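Local coordinates for tryptophane-5-halogenase (Microbispora sp. ATCC PTA-5024, PDB 5UAO), which probably chlorinates a tryptophan side chain at its 5-position in a lanthipeptide precursor during NAI-107 biosynthesis, as a flavin-dependent halogenase that binds FAD, at residues Phe93-Trp101 and Gln505-Ala513; Val164-Phe172 and Glu521-Trp529. One frame throughout, in Å; residues are numbered along the deposited sequence.

Contact 1 of 2, residues Phe93-Trp101 and Gln505-Ala513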
loop_
_atom_site.group_PDB
_atom_site.type_symbol
_atom_site.label_atom_id
_atom_site.label_comp_id
_atom_site.label_asym_id
_atom_site.label_seq_id
_atom_site.Cartn_x
_atom_site.Cartn_y
_atom_site.Cartn_z
ATOM N N PHE A 93 -14.638 -27.382 15.911
ATOM C CA PHE A 93 -14.756 -25.974 16.372
ATOM C C PHE A 93 -16.207 -25.648 16.684
ATOM O O PHE A 93 -16.539 -25.095 17.777
ATOM C CB PHE A 93 -14.186 -25.024 15.335
ATOM C CG PHE A 93 -14.258 -23.577 15.724
ATOM C CD1 PHE A 93 -13.325 -23.040 16.565
ATOM C CD2 PHE A 93 -15.257 -22.748 15.198
ATOM C CE1 PHE A 93 -13.367 -21.697 16.914
ATOM C CE2 PHE A 93 -15.300 -21.424 15.555
ATOM C CZ PHE A 93 -14.354 -20.909 16.413
ATOM N N TYR A 94 -17.097 -26.026 15.785
ATOM C CA TYR A 94 -18.499 -25.731 16.019
ATOM C C TYR A 94 -19.052 -26.474 17.231
ATOM O O TYR A 94 -19.879 -25.964 18.025
ATOM C CB TYR A 94 -19.372 -26.006 14.790
ATOM C CG TYR A 94 -19.515 -24.826 13.843
ATOM C CD1 TYR A 94 -18.432 -24.299 13.189
ATOM C CD2 TYR A 94 -20.749 -24.296 13.547
ATOM C CE1 TYR A 94 -18.554 -23.258 12.317
ATOM C CE2 TYR A 94 -20.888 -23.252 12.647
ATOM C CZ TYR A 94 -19.795 -22.719 12.068
ATOM O OH TYR A 94 -19.956 -21.696 11.170
ATOM N N GLN A 95 -18.569 -27.675 17.397
ATOM C CA GLN A 95 -19.024 -28.488 18.486
ATOM C C GLN A 95 -18.539 -27.929 19.835
ATOM O O GLN A 95 -19.266 -27.914 20.794
ATOM C CB GLN A 95 -18.493 -29.929 18.256
ATOM C CG GLN A 95 -18.845 -30.928 19.329
ATOM C CD GLN A 95 -20.347 -31.048 19.489
ATOM O OE1 GLN A 95 -21.111 -30.803 18.536
ATOM N NE2 GLN A 95 -20.787 -31.414 20.692
ATOM N N HIS A 96 -17.289 -27.532 19.913
ATOM C CA HIS A 96 -16.711 -27.110 21.170
ATOM C C HIS A 96 -16.927 -25.643 21.429
ATOM O O HIS A 96 -17.056 -25.232 22.580
ATOM C CB HIS A 96 -15.225 -27.359 21.170
ATOM C CG HIS A 96 -14.850 -28.762 21.480
ATOM N ND1 HIS A 96 -15.134 -29.817 20.639
ATOM C CD2 HIS A 96 -14.202 -29.287 22.539
ATOM C CE1 HIS A 96 -14.681 -30.937 21.173
ATOM N NE2 HIS A 96 -14.122 -30.645 22.331
ATOM N N VAL A 97 -16.911 -24.815 20.407
ATOM C CA VAL A 97 -16.981 -23.341 20.714
ATOM C C VAL A 97 -18.415 -22.801 20.598
ATOM O O VAL A 97 -18.772 -21.811 21.252
ATOM C CB VAL A 97 -16.019 -22.550 19.835
ATOM C CG1 VAL A 97 -16.134 -21.009 20.075
ATOM C CG2 VAL A 97 -14.612 -23.048 20.093
ATOM N N ARG A 98 -19.225 -23.446 19.773
ATOM C CA ARG A 98 -20.572 -23.040 19.522
ATOM C C ARG A 98 -20.707 -21.575 19.036
ATOM O O ARG A 98 -21.445 -20.808 19.600
ATOM C CB ARG A 98 -21.471 -23.350 20.738
ATOM C CG ARG A 98 -21.707 -24.881 20.928
ATOM C CD ARG A 98 -22.386 -25.272 22.250
ATOM N NE ARG A 98 -23.270 -24.211 22.732
ATOM C CZ ARG A 98 -23.583 -23.976 24.006
ATOM N NH1 ARG A 98 -23.139 -24.787 24.981
ATOM N NH2 ARG A 98 -24.364 -22.915 24.301
ATOM N N PRO A 99 -20.103 -21.253 17.883
ATOM C CA PRO A 99 -20.090 -19.877 17.420
ATOM C C PRO A 99 -21.435 -19.485 16.867
ATOM O O PRO A 99 -22.239 -20.364 16.472
ATOM C CB PRO A 99 -19.111 -19.914 16.261
ATOM C CG PRO A 99 -19.325 -21.338 15.697
ATOM C CD PRO A 99 -19.400 -22.135 16.952
ATOM N N THR A 100 -21.691 -18.176 16.873
ATOM C CA THR A 100 -22.685 -17.551 16.034
ATOM C C THR A 100 -22.053 -16.699 14.934
ATOM O O THR A 100 -20.806 -16.550 14.847
ATOM C CB THR A 100 -23.632 -16.670 16.837
ATOM O OG1 THR A 100 -22.853 -15.725 17.504
ATOM C CG2 THR A 100 -24.362 -17.492 17.844
ATOM N N TRP A 101 -22.905 -16.159 14.080
ATOM C CA TRP A 101 -22.473 -15.561 12.879
ATOM C C TRP A 101 -22.654 -14.066 12.937
ATOM O O TRP A 101 -23.682 -13.560 13.421
ATOM C CB TRP A 101 -23.191 -16.106 11.633
ATOM C CG TRP A 101 -22.886 -17.530 11.314
ATOM C CD1 TRP A 101 -21.823 -18.291 11.714
ATOM C CD2 TRP A 101 -23.738 -18.389 10.564
ATOM N NE1 TRP A 101 -21.967 -19.618 11.213
ATOM C CE2 TRP A 101 -23.139 -19.679 10.523
ATOM C CE3 TRP A 101 -24.957 -18.187 9.924
ATOM C CZ2 TRP A 101 -23.712 -20.752 9.807
ATOM C CZ3 TRP A 101 -25.510 -19.244 9.217
ATOM C CH2 TRP A 101 -24.883 -20.513 9.174
ATOM N N GLN A 505 -31.261 -17.347 11.901
ATOM C CA GLN A 505 -29.906 -17.899 12.151
ATOM C C GLN A 505 -29.938 -19.252 12.866
ATOM O O GLN A 505 -29.122 -20.160 12.589
ATOM C CB GLN A 505 -29.017 -16.868 12.891
ATOM C CG GLN A 505 -27.759 -17.466 13.395
ATOM C CD GLN A 505 -26.714 -16.499 13.981
ATOM O OE1 GLN A 505 -26.977 -15.363 14.466
ATOM N NE2 GLN A 505 -25.555 -16.998 14.009
ATOM N N SER A 506 -30.833 -19.390 13.824
ATOM C CA SER A 506 -30.736 -20.471 14.735
ATOM C C SER A 506 -30.942 -21.833 13.940
ATOM O O SER A 506 -30.169 -22.823 14.136
ATOM C CB SER A 506 -31.772 -20.288 15.859
ATOM O OG SER A 506 -31.661 -21.396 16.758
ATOM N N GLU A 507 -31.877 -21.821 12.989
ATOM C CA GLU A 507 -32.130 -22.985 12.098
ATOM C C GLU A 507 -30.909 -23.313 11.211
ATOM O O GLU A 507 -30.512 -24.470 11.018
ATOM C CB GLU A 507 -33.340 -22.720 11.195
ATOM C CG GLU A 507 -33.818 -24.001 10.475
ATOM C CD GLU A 507 -35.080 -23.807 9.637
ATOM O OE1 GLU A 507 -35.850 -22.840 9.907
ATOM O OE2 GLU A 507 -35.290 -24.620 8.682
ATOM N N ALA A 508 -30.282 -22.257 10.707
ATOM C CA ALA A 508 -29.126 -22.410 9.867
ATOM C C ALA A 508 -27.899 -22.953 10.594
ATOM O O ALA A 508 -27.164 -23.761 10.009
ATOM C CB ALA A 508 -28.823 -21.093 9.177
ATOM N N LEU A 509 -27.662 -22.530 11.846
ATOM C CA LEU A 509 -26.567 -23.072 12.648
ATOM C C LEU A 509 -26.792 -24.587 12.888
ATOM O O LEU A 509 -25.855 -25.361 12.862
ATOM C CB LEU A 509 -26.442 -22.384 14.024
ATOM C CG LEU A 509 -25.957 -20.958 14.005
ATOM C CD1 LEU A 509 -25.982 -20.418 15.419
ATOM C CD2 LEU A 509 -24.525 -20.949 13.472
ATOM N N ASP A 510 -28.043 -24.970 13.102
ATOM C CA ASP A 510 -28.428 -26.379 13.216
ATOM C C ASP A 510 -28.148 -27.201 11.949
ATOM O O ASP A 510 -27.692 -28.324 12.081
ATOM C CB ASP A 510 -29.890 -26.525 13.613
ATOM C CG ASP A 510 -30.159 -26.044 15.050
ATOM O OD1 ASP A 510 -29.212 -25.910 15.883
ATOM O OD2 ASP A 510 -31.340 -25.765 15.304
ATOM N N ALA A 511 -28.346 -26.593 10.776
ATOM C CA ALA A 511 -27.934 -27.189 9.489
ATOM C C ALA A 511 -26.449 -27.386 9.401
ATOM O O ALA A 511 -26.004 -28.451 9.025
ATOM C CB ALA A 511 -28.425 -26.351 8.345
ATOM N N TYR A 512 -25.642 -26.374 9.753
ATOM C CA TYR A 512 -24.209 -26.551 9.736
ATOM C C TYR A 512 -23.667 -27.612 10.710
ATOM O O TYR A 512 -22.666 -28.302 10.382
ATOM C CB TYR A 512 -23.421 -25.210 9.875
ATOM C CG TYR A 512 -23.239 -24.402 8.598
ATOM C CD1 TYR A 512 -24.324 -23.887 7.939
ATOM C CD2 TYR A 512 -21.978 -24.129 8.101
ATOM C CE1 TYR A 512 -24.176 -23.109 6.814
ATOM C CE2 TYR A 512 -21.792 -23.376 6.979
ATOM C CZ TYR A 512 -22.910 -22.852 6.332
ATOM O OH TYR A 512 -22.815 -22.140 5.186
ATOM N N ALA A 513 -24.305 -27.771 11.873
ATOM C CA ALA A 513 -23.909 -28.794 12.853
ATOM C C ALA A 513 -24.265 -30.168 12.359
ATOM O O ALA A 513 -23.560 -31.113 12.654
ATOM C CB ALA A 513 -24.571 -28.554 14.208
#
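W101 reaches over to helix 505-514 and lies against the side chains of Q505, A508, L509 and Y512. Its CB passes the amide end of Q505, whose plane is turned 21° from that of the indole. The first torsion sets CG beside the backbone N and opposite the carbonyl carbon (chi1 -67°), which carries the ring toward the helix. There L509 CD2 sits over one face in a CH-pi contact, 3.8 Å from the centroid of the five-membered ring of W101 and offset toward the rim; its shortest approach is to W101 CE2 at 3.5 Å. At the pyrrole edge W101 NE1 donates to Y94 OH over 2.9 Å, nearly straight and close to the indole plane, a bond within 93-101 that helps fix the ring's rotation. Farther out, CZ3 of W101 meets A508 CB at 3.8 Å. The far edge, CZ2 and CH2, is driven into the face of Y512 as a T-shaped pair, with centroids 5.0 Å apart and planes at 77°. Y94 CE2 also packs on Y512 CB at 4.2 Å. This largely apolar contact joins the end of helix 90-97 and the start of strand 100-102 to helix 505-514, with V156 of strand 156-159 touching both W101 and A508; strand 100-102 pairs antiparallel with strand 173-175.

Contact 2 of 2, residues Val164-Phe172 and Glu521-Trp529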
loop_
_atom_site.group_PDB
_atom_site.type_symbol
_atom_site.label_atom_id
_atom_site.label_comp_id
_atom_site.label_asym_id
_atom_site.label_seq_id
_atom_site.Cartn_x
_atom_site.Cartn_y
_atom_site.Cartn_z
ATOM N N VAL A 164 -29.168 -24.959 0.819
ATOM C CA VAL A 164 -28.326 -24.277 -0.091
ATOM C C VAL A 164 -27.812 -23.087 0.743
ATOM O O VAL A 164 -28.614 -22.304 1.305
ATOM C CB VAL A 164 -29.178 -23.835 -1.278
ATOM C CG1 VAL A 164 -28.423 -22.875 -2.199
ATOM C CG2 VAL A 164 -29.676 -25.075 -2.051
ATOM N N SER A 165 -26.501 -22.977 0.872
ATOM C CA SER A 165 -25.932 -21.852 1.594
ATOM C C SER A 165 -25.160 -20.951 0.647
ATOM O O SER A 165 -24.301 -21.399 -0.110
ATOM C CB SER A 165 -25.044 -22.320 2.772
ATOM O OG SER A 165 -24.228 -21.226 3.214
ATOM N N LEU A 166 -25.435 -19.659 0.702
ATOM C CA LEU A 166 -24.591 -18.691 0.043
ATOM C C LEU A 166 -23.502 -18.058 0.916
ATOM O O LEU A 166 -22.879 -17.073 0.525
ATOM C CB LEU A 166 -25.460 -17.613 -0.556
ATOM C CG LEU A 166 -26.634 -18.098 -1.434
ATOM C CD1 LEU A 166 -27.329 -16.886 -2.020
ATOM C CD2 LEU A 166 -26.157 -18.999 -2.566
ATOM N N MET A 167 -23.243 -18.652 2.056
ATOM C CA MET A 167 -22.203 -18.163 2.974
ATOM C C MET A 167 -20.828 -18.144 2.295
ATOM O O MET A 167 -19.992 -17.268 2.541
ATOM C CB MET A 167 -22.211 -19.006 4.252
ATOM C CG MET A 167 -23.512 -18.866 5.114
ATOM S SD MET A 167 -23.786 -17.261 5.941
ATOM C CE MET A 167 -22.702 -17.529 7.327
ATOM N N LYS A 168 -20.616 -19.072 1.373
ATOM C CA LYS A 168 -19.320 -19.163 0.686
ATOM C C LYS A 168 -19.060 -18.015 -0.263
ATOM O O LYS A 168 -17.909 -17.763 -0.630
ATOM C CB LYS A 168 -19.199 -20.493 -0.054
ATOM C CG LYS A 168 -20.143 -20.611 -1.264
ATOM C CD LYS A 168 -19.936 -21.960 -1.959
ATOM C CE LYS A 168 -18.886 -21.835 -3.045
ATOM N NZ LYS A 168 -19.198 -22.736 -4.194
ATOM N N TYR A 169 -20.116 -17.297 -0.627
ATOM C CA TYR A 169 -20.014 -16.165 -1.517
ATOM C C TYR A 169 -19.948 -14.842 -0.790
ATOM O O TYR A 169 -19.647 -13.842 -1.401
ATOM C CB TYR A 169 -21.221 -16.157 -2.535
ATOM C CG TYR A 169 -21.262 -17.438 -3.393
ATOM C CD1 TYR A 169 -20.139 -17.824 -4.166
ATOM C CD2 TYR A 169 -22.365 -18.245 -3.411
ATOM C CE1 TYR A 169 -20.155 -18.992 -4.925
ATOM C CE2 TYR A 169 -22.400 -19.424 -4.145
ATOM C CZ TYR A 169 -21.289 -19.791 -4.918
ATOM O OH TYR A 169 -21.272 -20.980 -5.629
ATOM N N LEU A 170 -20.314 -14.792 0.493
ATOM C CA LEU A 170 -20.464 -13.505 1.204
ATOM C C LEU A 170 -19.672 -13.533 2.553
ATOM O O LEU A 170 -20.056 -14.212 3.498
ATOM C CB LEU A 170 -21.952 -13.279 1.511
ATOM C CG LEU A 170 -22.967 -13.234 0.344
ATOM C CD1 LEU A 170 -24.422 -13.350 0.789
ATOM C CD2 LEU A 170 -22.810 -11.960 -0.411
ATOM N N PRO A 171 -18.572 -12.794 2.644
ATOM C CA PRO A 171 -17.681 -12.808 3.833
ATOM C C PRO A 171 -18.434 -12.529 5.131
ATOM O O PRO A 171 -19.342 -11.702 5.132
ATOM C CB PRO A 171 -16.694 -11.718 3.523
ATOM C CG PRO A 171 -16.583 -11.788 2.034
ATOM C CD PRO A 171 -18.003 -11.972 1.564
ATOM N N PHE A 172 -18.135 -13.312 6.154
ATOM C CA PHE A 172 -18.797 -13.220 7.480
ATOM C C PHE A 172 -17.797 -13.649 8.533
ATOM O O PHE A 172 -16.741 -14.262 8.238
ATOM C CB PHE A 172 -20.089 -14.097 7.536
ATOM C CG PHE A 172 -19.770 -15.605 7.571
ATOM C CD1 PHE A 172 -19.530 -16.316 6.384
ATOM C CD2 PHE A 172 -19.606 -16.255 8.784
ATOM C CE1 PHE A 172 -19.151 -17.654 6.428
ATOM C CE2 PHE A 172 -19.266 -17.609 8.849
ATOM C CZ PHE A 172 -19.044 -18.313 7.653
ATOM N N GLU A 521 -17.382 -27.024 2.143
ATOM C CA GLU A 521 -17.424 -26.284 0.852
ATOM C C GLU A 521 -16.934 -24.831 1.023
ATOM O O GLU A 521 -16.288 -24.278 0.132
ATOM C CB GLU A 521 -18.807 -26.344 0.194
ATOM C CG GLU A 521 -19.841 -25.421 0.805
ATOM C CD GLU A 521 -21.199 -25.477 0.110
ATOM O OE1 GLU A 521 -21.392 -26.397 -0.720
ATOM O OE2 GLU A 521 -22.075 -24.624 0.429
ATOM N N LEU A 522 -17.207 -24.253 2.192
ATOM C CA LEU A 522 -16.731 -22.876 2.538
ATOM C C LEU A 522 -15.204 -22.813 2.480
ATOM O O LEU A 522 -14.608 -21.887 1.908
ATOM C CB LEU A 522 -17.217 -22.490 3.940
ATOM C CG LEU A 522 -16.660 -21.169 4.488
ATOM C CD1 LEU A 522 -17.088 -19.979 3.687
ATOM C CD2 LEU A 522 -17.057 -21.035 5.955
ATOM N N LEU A 523 -14.569 -23.829 3.023
ATOM C CA LEU A 523 -13.097 -23.838 3.098
ATOM C C LEU A 523 -12.354 -24.447 1.893
ATOM O O LEU A 523 -11.202 -24.136 1.670
ATOM C CB LEU A 523 -12.662 -24.468 4.403
ATOM C CG LEU A 523 -13.190 -23.666 5.622
ATOM C CD1 LEU A 523 -13.148 -24.536 6.874
ATOM C CD2 LEU A 523 -12.426 -22.407 5.860
ATOM N N SER A 524 -13.019 -25.249 1.089
ATOM C CA SER A 524 -12.324 -25.881 -0.025
ATOM C C SER A 524 -12.699 -25.304 -1.376
ATOM O O SER A 524 -11.849 -25.215 -2.244
ATOM C CB SER A 524 -12.621 -27.368 -0.036
ATOM O OG SER A 524 -14.007 -27.590 -0.209
ATOM N N ASP A 525 -13.956 -24.894 -1.551
ATOM C CA ASP A 525 -14.453 -24.523 -2.880
ATOM C C ASP A 525 -13.679 -23.353 -3.500
ATOM O O ASP A 525 -13.428 -22.296 -2.860
ATOM C CB ASP A 525 -15.948 -24.233 -2.797
ATOM C CG ASP A 525 -16.659 -24.368 -4.116
ATOM O OD1 ASP A 525 -16.326 -23.640 -5.091
ATOM O OD2 ASP A 525 -17.610 -25.184 -4.159
ATOM N N SER A 526 -13.299 -23.516 -4.776
ATOM C CA SER A 526 -12.485 -22.489 -5.461
ATOM C C SER A 526 -13.240 -21.205 -5.621
ATOM O O SER A 526 -12.619 -20.162 -5.698
ATOM C CB SER A 526 -11.945 -22.953 -6.848
ATOM O OG SER A 526 -12.941 -23.669 -7.571
ATOM N N ASP A 527 -14.579 -21.286 -5.649
ATOM C CA ASP A 527 -15.515 -20.117 -5.683
ATOM C C ASP A 527 -15.740 -19.377 -4.323
ATOM O O ASP A 527 -16.467 -18.357 -4.256
ATOM C CB ASP A 527 -16.916 -20.592 -6.142
ATOM C CG ASP A 527 -17.176 -20.378 -7.639
ATOM O OD1 ASP A 527 -16.200 -20.266 -8.443
ATOM O OD2 ASP A 527 -18.382 -20.370 -8.029
ATOM N N SER A 528 -15.190 -19.915 -3.256
ATOM C CA SER A 528 -15.522 -19.405 -1.909
ATOM C C SER A 528 -14.592 -18.285 -1.508
ATOM O O SER A 528 -13.394 -18.314 -1.781
ATOM C CB SER A 528 -15.478 -20.518 -0.887
ATOM O OG SER A 528 -15.455 -20.029 0.440
ATOM N N TRP A 529 -15.128 -17.287 -0.828
ATOM C CA TRP A 529 -14.292 -16.223 -0.301
ATOM C C TRP A 529 -13.258 -16.761 0.705
ATOM O O TRP A 529 -12.254 -16.126 0.914
ATOM C CB TRP A 529 -15.137 -15.123 0.316
ATOM C CG TRP A 529 -15.776 -15.519 1.623
ATOM C CD1 TRP A 529 -16.996 -16.030 1.771
ATOM C CD2 TRP A 529 -15.205 -15.427 2.944
ATOM N NE1 TRP A 529 -17.281 -16.246 3.097
ATOM C CE2 TRP A 529 -16.181 -15.926 3.849
ATOM C CE3 TRP A 529 -13.997 -14.948 3.456
ATOM C CZ2 TRP A 529 -15.956 -16.035 5.243
ATOM C CZ3 TRP A 529 -13.780 -14.997 4.903
ATOM C CH2 TRP A 529 -14.772 -15.511 5.762
HETATM O O HOH W 1 -21.955 -21.992 0.979
HETATM O O HOH W 2 -24.545 -24.823 -0.217
#
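The backbones of K168 and S528 come within 4.6 Å, CA to CA, where a type I beta turn, D525 to S528, follows helix 517-524, and W529 N donates to K168 O over 2.8 Å. W529 adds a second bond through its ring: NE1 donates to M167 O at 3.0 Å, in the indole plane but bent to 134° at the hydrogen. M167 O also accepts from L170 N. P171 lies over one face of this indole, its CA 3.5 Å from the five-membered ring centroid of W529, while the benzo edge points at the face of F172 in an offset edge-to-face pair. L522 CD2 reaches the edge of the F172 ring. K168, its chain bent at chi3 and chi4, brings NZ to D525 OD2 at 2.9 Å, a salt bridge; NZ also donates to Y169 OH. Two waters link E521 OE2 to the backbone of S165. S165 OG, also bonded by Y512 OH, accepts from M167 N in an ST turn that shapes the loop after strand 162-165; D525 OD1 accepts from D527 N in an Asx turn that shapes the turn after helix 517-524. These two loops pack together through K168 and W529.

How the contacts relate
Contacts 1 and 2 adjoin, with centres about 16 Å apart, on the same side of the chain's centre. Their segments alternate along the sequence: helices 505-514 and 517-524 follow each other, and each packs on an earlier part of the chain. The seam between them is mixed. Y512 OH and S165 OG are 2.6 Å apart, a probable hydrogen bond, while M167 CE lies 3.5 Å from W101 CE3. M167 packs against W101, whose ring also meets that of F172 directly. The side chain of T100 in contact 1 is about 11 Å from the bound FAD, so the contact does not touch the cofactor through it.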